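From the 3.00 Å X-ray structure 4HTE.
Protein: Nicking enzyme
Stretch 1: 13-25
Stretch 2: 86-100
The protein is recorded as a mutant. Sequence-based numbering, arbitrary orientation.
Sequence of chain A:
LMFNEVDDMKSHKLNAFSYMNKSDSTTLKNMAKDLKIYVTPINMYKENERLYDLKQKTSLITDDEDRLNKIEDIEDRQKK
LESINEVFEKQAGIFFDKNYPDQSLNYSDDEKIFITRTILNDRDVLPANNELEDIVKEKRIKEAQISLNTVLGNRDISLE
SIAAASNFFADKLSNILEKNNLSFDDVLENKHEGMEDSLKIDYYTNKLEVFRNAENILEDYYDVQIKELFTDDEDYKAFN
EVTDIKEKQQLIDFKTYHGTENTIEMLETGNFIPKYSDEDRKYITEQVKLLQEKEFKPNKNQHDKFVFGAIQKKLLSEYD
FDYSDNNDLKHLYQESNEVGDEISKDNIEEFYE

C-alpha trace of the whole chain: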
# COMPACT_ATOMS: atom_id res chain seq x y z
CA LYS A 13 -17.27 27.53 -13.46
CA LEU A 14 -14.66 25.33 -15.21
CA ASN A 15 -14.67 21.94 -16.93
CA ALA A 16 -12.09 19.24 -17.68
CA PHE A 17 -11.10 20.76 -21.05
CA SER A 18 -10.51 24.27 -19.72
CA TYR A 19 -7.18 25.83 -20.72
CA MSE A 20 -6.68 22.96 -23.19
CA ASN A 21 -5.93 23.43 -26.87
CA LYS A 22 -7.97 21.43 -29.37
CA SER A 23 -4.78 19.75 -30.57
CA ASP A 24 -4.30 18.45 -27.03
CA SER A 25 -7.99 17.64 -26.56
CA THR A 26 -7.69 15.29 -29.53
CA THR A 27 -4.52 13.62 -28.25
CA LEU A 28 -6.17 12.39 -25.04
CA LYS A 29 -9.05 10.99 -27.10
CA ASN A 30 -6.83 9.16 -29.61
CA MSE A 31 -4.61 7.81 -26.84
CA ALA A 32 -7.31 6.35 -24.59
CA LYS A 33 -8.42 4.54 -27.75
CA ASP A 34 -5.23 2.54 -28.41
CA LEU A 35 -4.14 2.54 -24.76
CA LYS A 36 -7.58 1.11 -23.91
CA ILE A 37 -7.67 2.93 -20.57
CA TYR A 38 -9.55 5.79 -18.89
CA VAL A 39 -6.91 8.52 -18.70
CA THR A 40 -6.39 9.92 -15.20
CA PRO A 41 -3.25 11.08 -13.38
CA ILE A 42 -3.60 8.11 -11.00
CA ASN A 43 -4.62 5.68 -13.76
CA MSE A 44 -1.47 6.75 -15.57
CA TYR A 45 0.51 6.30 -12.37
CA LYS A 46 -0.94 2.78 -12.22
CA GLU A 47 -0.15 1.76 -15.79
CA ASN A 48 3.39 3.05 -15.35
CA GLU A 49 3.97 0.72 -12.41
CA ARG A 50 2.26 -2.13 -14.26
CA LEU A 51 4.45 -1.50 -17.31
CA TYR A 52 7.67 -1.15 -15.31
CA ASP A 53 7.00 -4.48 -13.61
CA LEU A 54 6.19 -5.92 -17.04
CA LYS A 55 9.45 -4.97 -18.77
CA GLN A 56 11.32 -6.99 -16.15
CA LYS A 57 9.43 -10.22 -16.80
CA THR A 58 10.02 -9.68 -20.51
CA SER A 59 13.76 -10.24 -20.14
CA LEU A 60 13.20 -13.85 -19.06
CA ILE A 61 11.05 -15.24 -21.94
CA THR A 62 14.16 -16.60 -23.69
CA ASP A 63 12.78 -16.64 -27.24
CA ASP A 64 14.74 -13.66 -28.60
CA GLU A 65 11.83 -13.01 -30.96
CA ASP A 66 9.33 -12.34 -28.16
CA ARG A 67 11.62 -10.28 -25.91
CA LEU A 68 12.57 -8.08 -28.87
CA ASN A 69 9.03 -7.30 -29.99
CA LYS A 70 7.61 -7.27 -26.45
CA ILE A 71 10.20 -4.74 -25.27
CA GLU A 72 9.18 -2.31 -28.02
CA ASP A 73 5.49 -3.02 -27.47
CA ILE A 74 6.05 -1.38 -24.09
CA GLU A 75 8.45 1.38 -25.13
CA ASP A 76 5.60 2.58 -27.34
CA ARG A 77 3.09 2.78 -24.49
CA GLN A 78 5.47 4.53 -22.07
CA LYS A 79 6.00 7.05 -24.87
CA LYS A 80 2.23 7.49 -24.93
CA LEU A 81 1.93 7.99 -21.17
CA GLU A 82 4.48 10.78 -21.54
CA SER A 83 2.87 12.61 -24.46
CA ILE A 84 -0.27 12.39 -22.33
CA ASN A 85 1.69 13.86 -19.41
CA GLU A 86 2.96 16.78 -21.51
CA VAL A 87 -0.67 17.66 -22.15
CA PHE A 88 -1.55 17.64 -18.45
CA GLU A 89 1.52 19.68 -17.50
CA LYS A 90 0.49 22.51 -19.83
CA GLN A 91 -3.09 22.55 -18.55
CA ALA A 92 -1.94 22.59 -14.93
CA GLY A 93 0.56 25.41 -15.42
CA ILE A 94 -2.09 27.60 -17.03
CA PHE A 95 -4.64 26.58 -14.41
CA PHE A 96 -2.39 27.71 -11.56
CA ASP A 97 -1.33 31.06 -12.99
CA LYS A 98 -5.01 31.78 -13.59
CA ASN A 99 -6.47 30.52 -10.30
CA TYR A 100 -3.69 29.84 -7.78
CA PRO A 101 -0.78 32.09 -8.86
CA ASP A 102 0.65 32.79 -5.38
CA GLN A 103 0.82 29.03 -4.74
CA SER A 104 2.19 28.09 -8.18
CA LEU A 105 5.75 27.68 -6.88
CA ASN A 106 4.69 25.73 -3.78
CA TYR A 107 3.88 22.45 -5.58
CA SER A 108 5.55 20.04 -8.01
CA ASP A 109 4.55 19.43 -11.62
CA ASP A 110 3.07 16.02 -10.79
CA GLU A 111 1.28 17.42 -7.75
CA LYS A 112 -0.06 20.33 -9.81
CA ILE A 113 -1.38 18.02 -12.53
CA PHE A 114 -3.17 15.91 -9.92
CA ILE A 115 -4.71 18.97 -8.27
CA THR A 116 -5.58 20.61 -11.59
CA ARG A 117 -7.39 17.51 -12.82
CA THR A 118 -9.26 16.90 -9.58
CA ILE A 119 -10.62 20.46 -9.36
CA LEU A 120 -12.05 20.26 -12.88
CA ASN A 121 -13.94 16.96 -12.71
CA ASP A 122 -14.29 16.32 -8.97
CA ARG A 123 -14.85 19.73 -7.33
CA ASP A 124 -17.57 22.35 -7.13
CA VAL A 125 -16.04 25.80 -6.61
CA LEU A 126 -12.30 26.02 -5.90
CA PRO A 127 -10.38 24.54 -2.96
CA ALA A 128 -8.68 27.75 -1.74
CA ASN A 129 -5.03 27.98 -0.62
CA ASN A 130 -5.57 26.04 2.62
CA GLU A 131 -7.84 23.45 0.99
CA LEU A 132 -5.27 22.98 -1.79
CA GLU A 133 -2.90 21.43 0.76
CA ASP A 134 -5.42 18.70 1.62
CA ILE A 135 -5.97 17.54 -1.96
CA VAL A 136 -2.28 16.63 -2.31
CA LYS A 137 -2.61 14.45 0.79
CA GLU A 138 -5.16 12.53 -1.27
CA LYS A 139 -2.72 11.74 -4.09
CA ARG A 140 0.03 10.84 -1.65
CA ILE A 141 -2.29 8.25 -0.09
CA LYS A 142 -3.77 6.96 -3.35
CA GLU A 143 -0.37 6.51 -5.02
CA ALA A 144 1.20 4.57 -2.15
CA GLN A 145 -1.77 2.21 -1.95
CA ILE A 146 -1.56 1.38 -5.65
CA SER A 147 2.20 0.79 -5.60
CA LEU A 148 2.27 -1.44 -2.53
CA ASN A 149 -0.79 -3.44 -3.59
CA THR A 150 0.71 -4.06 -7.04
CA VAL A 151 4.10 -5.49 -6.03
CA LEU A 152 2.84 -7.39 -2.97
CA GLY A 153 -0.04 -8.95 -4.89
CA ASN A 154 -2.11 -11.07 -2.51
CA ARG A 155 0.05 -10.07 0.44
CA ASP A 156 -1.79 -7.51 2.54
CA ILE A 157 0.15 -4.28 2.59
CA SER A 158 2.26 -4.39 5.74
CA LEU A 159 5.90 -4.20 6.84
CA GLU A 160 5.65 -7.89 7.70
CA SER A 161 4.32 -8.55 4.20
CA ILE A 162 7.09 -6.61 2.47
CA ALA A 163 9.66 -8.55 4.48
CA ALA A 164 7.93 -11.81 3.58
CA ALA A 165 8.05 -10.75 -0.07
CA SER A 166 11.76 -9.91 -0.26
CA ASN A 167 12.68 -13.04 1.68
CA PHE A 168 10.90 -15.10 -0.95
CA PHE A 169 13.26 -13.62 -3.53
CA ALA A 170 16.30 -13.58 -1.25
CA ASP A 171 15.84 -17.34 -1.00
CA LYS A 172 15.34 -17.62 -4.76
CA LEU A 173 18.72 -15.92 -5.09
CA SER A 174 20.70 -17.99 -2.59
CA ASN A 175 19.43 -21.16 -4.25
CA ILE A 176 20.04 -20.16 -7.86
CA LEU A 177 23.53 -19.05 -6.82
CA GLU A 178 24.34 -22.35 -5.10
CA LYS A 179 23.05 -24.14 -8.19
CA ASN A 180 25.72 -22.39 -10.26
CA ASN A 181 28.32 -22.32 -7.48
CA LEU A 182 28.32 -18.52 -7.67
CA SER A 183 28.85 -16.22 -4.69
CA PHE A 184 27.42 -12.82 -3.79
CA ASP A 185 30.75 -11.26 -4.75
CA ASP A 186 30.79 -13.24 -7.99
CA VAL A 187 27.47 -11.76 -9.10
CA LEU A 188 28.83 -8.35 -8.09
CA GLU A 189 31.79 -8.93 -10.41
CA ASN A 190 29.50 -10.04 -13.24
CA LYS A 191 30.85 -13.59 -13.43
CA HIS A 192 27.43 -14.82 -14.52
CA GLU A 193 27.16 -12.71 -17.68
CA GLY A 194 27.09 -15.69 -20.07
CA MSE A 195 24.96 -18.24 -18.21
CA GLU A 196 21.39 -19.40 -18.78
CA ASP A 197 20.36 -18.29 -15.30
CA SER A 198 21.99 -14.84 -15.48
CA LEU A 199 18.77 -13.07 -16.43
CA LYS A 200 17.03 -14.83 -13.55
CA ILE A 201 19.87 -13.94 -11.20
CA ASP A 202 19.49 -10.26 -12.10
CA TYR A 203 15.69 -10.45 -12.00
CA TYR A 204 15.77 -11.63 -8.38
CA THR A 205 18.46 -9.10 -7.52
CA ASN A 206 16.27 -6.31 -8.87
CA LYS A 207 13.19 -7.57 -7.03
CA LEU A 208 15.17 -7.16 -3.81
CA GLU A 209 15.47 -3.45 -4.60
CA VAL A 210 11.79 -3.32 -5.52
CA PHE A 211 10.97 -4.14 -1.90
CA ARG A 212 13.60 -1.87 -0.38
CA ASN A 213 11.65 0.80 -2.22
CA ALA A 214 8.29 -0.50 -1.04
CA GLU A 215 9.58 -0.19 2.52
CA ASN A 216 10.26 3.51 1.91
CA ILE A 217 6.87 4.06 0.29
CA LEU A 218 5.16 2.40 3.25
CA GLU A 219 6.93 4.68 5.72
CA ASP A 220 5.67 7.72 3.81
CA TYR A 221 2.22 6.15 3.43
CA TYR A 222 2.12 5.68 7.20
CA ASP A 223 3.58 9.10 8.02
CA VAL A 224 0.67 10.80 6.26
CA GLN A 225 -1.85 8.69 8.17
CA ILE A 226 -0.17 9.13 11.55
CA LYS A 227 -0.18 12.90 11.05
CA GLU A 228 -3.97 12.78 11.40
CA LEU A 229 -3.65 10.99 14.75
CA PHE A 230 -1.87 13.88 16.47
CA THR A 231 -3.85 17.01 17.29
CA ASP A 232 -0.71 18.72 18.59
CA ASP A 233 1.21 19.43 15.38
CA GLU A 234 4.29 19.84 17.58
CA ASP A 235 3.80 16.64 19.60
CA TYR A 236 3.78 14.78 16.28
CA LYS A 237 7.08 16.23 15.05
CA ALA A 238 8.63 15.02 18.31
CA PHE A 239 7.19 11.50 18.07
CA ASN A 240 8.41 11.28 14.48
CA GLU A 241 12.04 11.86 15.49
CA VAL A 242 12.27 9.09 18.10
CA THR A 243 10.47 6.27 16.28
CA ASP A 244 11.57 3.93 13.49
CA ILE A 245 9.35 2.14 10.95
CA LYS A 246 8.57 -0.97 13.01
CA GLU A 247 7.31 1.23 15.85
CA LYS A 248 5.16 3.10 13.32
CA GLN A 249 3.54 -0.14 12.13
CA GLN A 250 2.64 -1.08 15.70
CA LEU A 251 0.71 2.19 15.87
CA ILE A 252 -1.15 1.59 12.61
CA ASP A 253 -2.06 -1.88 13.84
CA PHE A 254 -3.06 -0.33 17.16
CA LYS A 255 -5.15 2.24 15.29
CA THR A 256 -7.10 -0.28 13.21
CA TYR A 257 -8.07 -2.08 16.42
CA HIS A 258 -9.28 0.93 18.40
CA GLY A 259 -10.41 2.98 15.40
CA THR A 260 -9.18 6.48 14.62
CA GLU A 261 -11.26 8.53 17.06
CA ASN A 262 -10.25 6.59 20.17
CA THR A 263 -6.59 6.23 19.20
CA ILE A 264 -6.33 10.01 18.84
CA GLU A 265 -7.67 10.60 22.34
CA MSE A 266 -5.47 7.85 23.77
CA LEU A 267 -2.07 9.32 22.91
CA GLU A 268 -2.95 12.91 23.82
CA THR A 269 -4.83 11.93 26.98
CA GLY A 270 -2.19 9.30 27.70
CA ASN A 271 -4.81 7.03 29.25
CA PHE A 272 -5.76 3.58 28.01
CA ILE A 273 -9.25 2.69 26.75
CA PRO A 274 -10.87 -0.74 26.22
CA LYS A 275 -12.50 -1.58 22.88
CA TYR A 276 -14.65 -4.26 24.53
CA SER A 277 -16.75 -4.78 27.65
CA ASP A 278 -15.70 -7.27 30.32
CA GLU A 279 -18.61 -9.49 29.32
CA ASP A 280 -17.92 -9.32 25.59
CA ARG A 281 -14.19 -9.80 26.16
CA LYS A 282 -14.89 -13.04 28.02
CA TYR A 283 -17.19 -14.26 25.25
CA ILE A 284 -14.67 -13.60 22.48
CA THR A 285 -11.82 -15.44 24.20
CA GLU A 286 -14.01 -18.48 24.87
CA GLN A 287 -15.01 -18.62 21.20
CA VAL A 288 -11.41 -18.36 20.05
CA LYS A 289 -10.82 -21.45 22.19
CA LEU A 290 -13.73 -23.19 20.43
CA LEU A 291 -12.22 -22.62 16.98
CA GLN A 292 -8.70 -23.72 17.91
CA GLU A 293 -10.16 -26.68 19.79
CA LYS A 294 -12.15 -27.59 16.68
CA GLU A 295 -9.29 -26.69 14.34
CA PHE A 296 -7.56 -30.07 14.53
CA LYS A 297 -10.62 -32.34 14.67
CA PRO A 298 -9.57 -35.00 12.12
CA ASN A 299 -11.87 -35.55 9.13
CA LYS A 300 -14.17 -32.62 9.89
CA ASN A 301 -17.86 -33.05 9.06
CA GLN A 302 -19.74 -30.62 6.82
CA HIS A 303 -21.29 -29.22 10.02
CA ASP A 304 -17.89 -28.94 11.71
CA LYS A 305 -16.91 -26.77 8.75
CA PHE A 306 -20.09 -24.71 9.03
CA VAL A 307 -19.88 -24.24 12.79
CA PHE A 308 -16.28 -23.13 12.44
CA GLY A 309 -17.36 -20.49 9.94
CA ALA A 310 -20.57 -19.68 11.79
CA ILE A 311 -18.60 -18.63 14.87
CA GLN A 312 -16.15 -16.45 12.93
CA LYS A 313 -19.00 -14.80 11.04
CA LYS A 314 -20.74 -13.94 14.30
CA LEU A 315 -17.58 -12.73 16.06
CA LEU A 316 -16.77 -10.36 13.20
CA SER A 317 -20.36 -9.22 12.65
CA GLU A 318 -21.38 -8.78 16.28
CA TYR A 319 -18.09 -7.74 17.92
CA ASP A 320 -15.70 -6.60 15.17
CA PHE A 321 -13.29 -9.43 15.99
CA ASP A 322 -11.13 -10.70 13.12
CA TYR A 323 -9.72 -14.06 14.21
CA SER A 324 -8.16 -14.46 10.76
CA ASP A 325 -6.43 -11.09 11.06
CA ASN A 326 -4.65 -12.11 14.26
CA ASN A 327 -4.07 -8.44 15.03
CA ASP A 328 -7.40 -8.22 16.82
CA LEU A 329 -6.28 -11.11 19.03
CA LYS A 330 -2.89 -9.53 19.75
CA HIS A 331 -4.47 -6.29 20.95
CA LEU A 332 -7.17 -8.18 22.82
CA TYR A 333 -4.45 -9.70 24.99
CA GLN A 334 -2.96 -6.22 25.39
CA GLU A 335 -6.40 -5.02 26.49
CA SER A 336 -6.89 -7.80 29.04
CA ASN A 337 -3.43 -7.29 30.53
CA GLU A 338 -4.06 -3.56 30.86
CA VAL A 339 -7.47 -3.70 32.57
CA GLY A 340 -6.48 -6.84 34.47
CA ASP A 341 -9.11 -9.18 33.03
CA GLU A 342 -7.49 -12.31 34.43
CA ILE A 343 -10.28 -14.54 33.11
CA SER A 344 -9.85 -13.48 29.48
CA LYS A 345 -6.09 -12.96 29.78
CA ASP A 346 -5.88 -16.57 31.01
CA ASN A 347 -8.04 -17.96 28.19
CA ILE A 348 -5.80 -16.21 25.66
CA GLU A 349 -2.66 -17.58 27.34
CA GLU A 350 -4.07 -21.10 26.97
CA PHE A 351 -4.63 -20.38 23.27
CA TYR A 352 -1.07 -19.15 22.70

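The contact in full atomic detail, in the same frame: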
# COMPACT_ATOMS: atom_id res chain seq x y z
N LYS A 13 -18.64 27.59 -13.94
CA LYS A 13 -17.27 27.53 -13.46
C LYS A 13 -16.35 26.96 -14.55
O LYS A 13 -16.34 27.48 -15.67
CB LYS A 13 -17.20 26.71 -12.17
CG LYS A 13 -15.96 26.97 -11.33
CD LYS A 13 -15.94 26.11 -10.07
CE LYS A 13 -15.75 24.63 -10.39
NZ LYS A 13 -14.39 24.33 -10.90
N LEU A 14 -15.59 25.91 -14.24
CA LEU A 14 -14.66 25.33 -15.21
C LEU A 14 -14.93 23.85 -15.43
O LEU A 14 -15.47 23.17 -14.56
CB LEU A 14 -13.22 25.51 -14.72
CG LEU A 14 -12.71 26.95 -14.67
CD1 LEU A 14 -11.35 27.01 -14.00
CD2 LEU A 14 -12.64 27.54 -16.07
N ASN A 15 -14.53 23.36 -16.60
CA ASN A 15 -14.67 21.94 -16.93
C ASN A 15 -13.33 21.32 -17.33
O ASN A 15 -12.34 22.03 -17.52
CB ASN A 15 -15.71 21.75 -18.05
CG ASN A 15 -15.17 22.13 -19.42
OD1 ASN A 15 -14.27 22.96 -19.54
ND2 ASN A 15 -15.73 21.53 -20.46
N ALA A 16 -13.32 20.00 -17.46
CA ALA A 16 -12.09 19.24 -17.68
C ALA A 16 -11.21 19.78 -18.82
O ALA A 16 -9.99 19.68 -18.75
CB ALA A 16 -12.43 17.78 -17.94
N PHE A 17 -11.84 20.33 -19.86
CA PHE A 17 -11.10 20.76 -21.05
C PHE A 17 -10.75 22.24 -21.03
O PHE A 17 -10.35 22.81 -22.06
CB PHE A 17 -11.89 20.42 -22.31
CG PHE A 17 -11.89 18.95 -22.65
CD1 PHE A 17 -12.48 18.03 -21.81
CD2 PHE A 17 -11.29 18.50 -23.81
CE1 PHE A 17 -12.47 16.68 -22.11
CE2 PHE A 17 -11.28 17.15 -24.12
CZ PHE A 17 -11.87 16.24 -23.27
N SER A 18 -10.88 22.87 -19.87
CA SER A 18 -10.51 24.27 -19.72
C SER A 18 -9.00 24.44 -19.89
O SER A 18 -8.22 23.59 -19.45
CB SER A 18 -10.94 24.80 -18.35
OG SER A 18 -12.35 24.78 -18.22
N TYR A 19 -8.59 25.53 -20.53
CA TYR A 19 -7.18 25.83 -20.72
C TYR A 19 -6.48 24.81 -21.62
O TYR A 19 -5.25 24.75 -21.66
CB TYR A 19 -6.45 25.88 -19.38
CG TYR A 19 -7.13 26.72 -18.32
CD1 TYR A 19 -7.19 28.10 -18.44
CD2 TYR A 19 -7.69 26.13 -17.20
CE1 TYR A 19 -7.81 28.87 -17.47
CE2 TYR A 19 -8.30 26.89 -16.23
CZ TYR A 19 -8.36 28.26 -16.37
OH TYR A 19 -8.97 29.02 -15.40
N MSE A 20 -7.25 24.02 -22.35
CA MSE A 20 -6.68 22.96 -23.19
C MSE A 20 -6.92 23.19 -24.67
O MSE A 20 -8.07 23.23 -25.12
CB MSE A 20 -7.26 21.61 -22.80
CG MSE A 20 -6.30 20.72 -22.05
SE MSE A 20 -6.95 18.88 -21.99
CE MSE A 20 -6.47 18.30 -23.78
N ASN A 21 -5.84 23.31 -25.43
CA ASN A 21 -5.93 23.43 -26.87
C ASN A 21 -6.72 22.28 -27.47
O ASN A 21 -6.88 21.23 -26.84
CB ASN A 21 -4.53 23.46 -27.50
CG ASN A 21 -3.85 24.81 -27.34
OD1 ASN A 21 -4.51 25.85 -27.26
ND2 ASN A 21 -2.52 24.80 -27.30
N LYS A 22 -7.20 22.46 -28.69
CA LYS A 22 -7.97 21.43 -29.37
C LYS A 22 -7.04 20.35 -29.92
O LYS A 22 -7.45 19.22 -30.15
CB LYS A 22 -8.82 22.03 -30.48
CG LYS A 22 -9.83 23.05 -29.98
CD LYS A 22 -10.78 23.50 -31.09
CE LYS A 22 -11.71 22.38 -31.52
NZ LYS A 22 -12.63 21.94 -30.43
N SER A 23 -5.78 20.72 -30.15
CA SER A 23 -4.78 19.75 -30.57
C SER A 23 -4.53 18.76 -29.44
O SER A 23 -4.38 17.56 -29.67
CB SER A 23 -3.48 20.45 -30.95
OG SER A 23 -2.50 19.52 -31.39
N ASP A 24 -4.50 19.28 -28.22
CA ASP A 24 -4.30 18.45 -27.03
C ASP A 24 -5.56 17.64 -26.73
O ASP A 24 -5.48 16.45 -26.45
CB ASP A 24 -3.94 19.32 -25.82
CG ASP A 24 -2.63 20.06 -26.00
OD1 ASP A 24 -1.67 19.45 -26.53
OD2 ASP A 24 -2.55 21.24 -25.61
N SER A 25 -6.71 18.30 -26.80
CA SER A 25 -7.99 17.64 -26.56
C SER A 25 -8.07 16.36 -27.37
O SER A 25 -8.56 15.34 -26.89
CB SER A 25 -9.15 18.57 -26.95
OG SER A 25 -9.15 19.77 -26.21
N GLU A 86 2.63 15.46 -20.99
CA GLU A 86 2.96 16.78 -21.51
C GLU A 86 1.71 17.63 -21.63
O GLU A 86 1.73 18.83 -21.37
CB GLU A 86 3.64 16.66 -22.88
CG GLU A 86 5.01 15.98 -22.84
CD GLU A 86 5.56 15.70 -24.23
OE1 GLU A 86 4.86 15.99 -25.22
OE2 GLU A 86 6.70 15.19 -24.32
N VAL A 87 0.61 16.99 -22.03
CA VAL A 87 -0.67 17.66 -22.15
C VAL A 87 -1.15 18.17 -20.80
O VAL A 87 -1.56 19.32 -20.67
CB VAL A 87 -1.74 16.72 -22.72
CG1 VAL A 87 -3.12 17.36 -22.63
CG2 VAL A 87 -1.41 16.34 -24.15
N PHE A 88 -1.09 17.30 -19.80
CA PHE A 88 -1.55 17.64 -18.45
C PHE A 88 -0.71 18.76 -17.84
O PHE A 88 -1.24 19.64 -17.16
CB PHE A 88 -1.50 16.41 -17.55
CG PHE A 88 -2.65 15.45 -17.75
CD1 PHE A 88 -3.60 15.68 -18.73
CD2 PHE A 88 -2.77 14.33 -16.95
CE1 PHE A 88 -4.65 14.80 -18.91
CE2 PHE A 88 -3.83 13.45 -17.13
CZ PHE A 88 -4.76 13.68 -18.11
N GLU A 89 0.60 18.71 -18.08
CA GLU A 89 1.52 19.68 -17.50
C GLU A 89 1.18 21.09 -17.97
O GLU A 89 1.20 22.04 -17.19
CB GLU A 89 2.96 19.32 -17.86
CG GLU A 89 3.98 19.67 -16.78
CD GLU A 89 5.27 18.88 -16.93
OE1 GLU A 89 5.54 18.38 -18.04
OE2 GLU A 89 6.01 18.77 -15.93
N LYS A 90 0.87 21.22 -19.26
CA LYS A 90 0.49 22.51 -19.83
C LYS A 90 -0.79 23.03 -19.18
O LYS A 90 -0.85 24.18 -18.76
CB LYS A 90 0.30 22.40 -21.34
CG LYS A 90 1.57 22.11 -22.11
CD LYS A 90 1.30 21.98 -23.60
CE LYS A 90 2.58 21.72 -24.37
NZ LYS A 90 2.34 21.59 -25.82
N GLN A 91 -1.80 22.16 -19.11
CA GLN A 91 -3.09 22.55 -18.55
C GLN A 91 -2.97 22.98 -17.09
O GLN A 91 -3.64 23.92 -16.67
CB GLN A 91 -4.08 21.39 -18.66
CG GLN A 91 -5.47 21.74 -18.18
CD GLN A 91 -6.44 20.59 -18.35
OE1 GLN A 91 -6.06 19.50 -18.77
NE2 GLN A 91 -7.69 20.83 -18.01
N ALA A 92 -2.13 22.29 -16.34
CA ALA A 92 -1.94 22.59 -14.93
C ALA A 92 -1.25 23.94 -14.75
O ALA A 92 -1.70 24.78 -13.96
CB ALA A 92 -1.13 21.49 -14.25
N GLY A 93 -0.17 24.15 -15.49
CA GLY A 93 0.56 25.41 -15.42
C GLY A 93 -0.36 26.59 -15.64
O GLY A 93 -0.39 27.52 -14.83
N ILE A 94 -1.13 26.55 -16.72
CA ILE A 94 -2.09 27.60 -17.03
C ILE A 94 -3.08 27.73 -15.88
O ILE A 94 -3.32 28.83 -15.38
CB ILE A 94 -2.89 27.30 -18.31
CG1 ILE A 94 -1.96 27.16 -19.52
CG2 ILE A 94 -3.91 28.40 -18.57
CD1 ILE A 94 -2.66 26.70 -20.79
N PHE A 95 -3.64 26.60 -15.46
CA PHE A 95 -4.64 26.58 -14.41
C PHE A 95 -4.18 27.31 -13.16
O PHE A 95 -4.95 28.06 -12.54
CB PHE A 95 -4.99 25.13 -14.04
CG PHE A 95 -5.95 25.01 -12.90
CD1 PHE A 95 -5.49 25.04 -11.59
CD2 PHE A 95 -7.31 24.88 -13.12
CE1 PHE A 95 -6.37 24.93 -10.53
CE2 PHE A 95 -8.19 24.77 -12.07
CZ PHE A 95 -7.72 24.79 -10.77
N PHE A 96 -2.92 27.11 -12.78
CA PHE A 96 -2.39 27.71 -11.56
C PHE A 96 -2.19 29.21 -11.69
O PHE A 96 -2.63 29.97 -10.83
CB PHE A 96 -1.07 27.03 -11.16
CG PHE A 96 -1.25 25.92 -10.17
CD1 PHE A 96 -1.64 24.65 -10.58
CD2 PHE A 96 -1.03 26.14 -8.82
CE1 PHE A 96 -1.80 23.63 -9.66
CE2 PHE A 96 -1.19 25.12 -7.90
CZ PHE A 96 -1.58 23.87 -8.32
N ASP A 97 -1.53 29.64 -12.76
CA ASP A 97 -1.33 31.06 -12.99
C ASP A 97 -2.66 31.79 -12.93
O ASP A 97 -2.76 32.89 -12.39
CB ASP A 97 -0.67 31.30 -14.36
CG ASP A 97 0.65 30.56 -14.50
OD1 ASP A 97 1.28 30.25 -13.47
OD2 ASP A 97 1.05 30.29 -15.66
N LYS A 98 -3.70 31.16 -13.48
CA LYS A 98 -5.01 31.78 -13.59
C LYS A 98 -5.76 31.79 -12.26
O LYS A 98 -6.43 32.77 -11.93
CB LYS A 98 -5.85 31.03 -14.63
CG LYS A 98 -5.23 30.98 -16.03
CD LYS A 98 -6.02 31.82 -17.02
CE LYS A 98 -5.67 31.45 -18.45
NZ LYS A 98 -6.63 32.03 -19.44
N ASN A 99 -5.65 30.70 -11.50
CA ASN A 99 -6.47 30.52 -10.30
C ASN A 99 -5.68 30.55 -8.99
O ASN A 99 -6.11 31.16 -8.01
CB ASN A 99 -7.26 29.22 -10.42
CG ASN A 99 -8.16 29.19 -11.64
OD1 ASN A 99 -7.98 28.38 -12.54
ND2 ASN A 99 -9.14 30.09 -11.67
N TYR A 100 -4.53 29.88 -8.97
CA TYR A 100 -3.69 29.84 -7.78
C TYR A 100 -2.26 30.27 -8.11
O TYR A 100 -1.34 29.45 -8.08
CB TYR A 100 -3.67 28.43 -7.18
CG TYR A 100 -5.01 27.95 -6.68
CD1 TYR A 100 -5.34 28.03 -5.33
CD2 TYR A 100 -5.96 27.43 -7.55
CE1 TYR A 100 -6.56 27.60 -4.86
CE2 TYR A 100 -7.19 26.99 -7.09
CZ TYR A 100 -7.48 27.08 -5.74
OH TYR A 100 -8.70 26.65 -5.27

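How do the two backbones lie against each other? Residues 86-99 are helical, part of a helix that begins earlier in the chain, while the first stretch is mostly loop and turn, entering a helix at K22. A type I turn from N15 to S18 runs into a type II turn from F17 to M20, and this winding brings Y19 close to the helix, with its CA 5.7 Å from the CA of Q91. Farther along, the CA of D24 lies 6.1 Å from that of V87, so the first stretch advances as the helix runs back.

What polar bond ties the loop to the helix? The extended side chain of Q91, t at both chi1 and chi2, reaches the turn, and its NE2 donates a hydrogen bond to A16 O at 2.7 Å. No backbone hydrogen bond within the first stretch uses A16 O, and the amide of Q91 supplies it with a donor. S18 O also lies near, 3.2 Å from Q91 NE2. On the same amide, Q91 OE1 sits 3.4 Å from SE of M20, a selenomethionine.

Where does the largest share of the packing come from? Y19 points toward the helix and lays its ring across successive turns. F95 CA lies over one ring face, Y19 CD1 is 3.3 Å from I94 CG2, and Y19 CE2 is 3.8 Å from F95 CD2. The aliphatic part of K98 joins in, its CD 3.5 Å from Y19 CE1, so a charged residue contributes hydrocarbon here.

What closes the two ends of the contact? At one, L14 CD1 approaches F95 CE2 at 4.3 Å, a looser apolar touch. At the other, V87 CG1 meets M20 CE at 3.7 Å and D24 CB at 3.8 Å, so van der Waals packing continues to the start of the first stretch's helix.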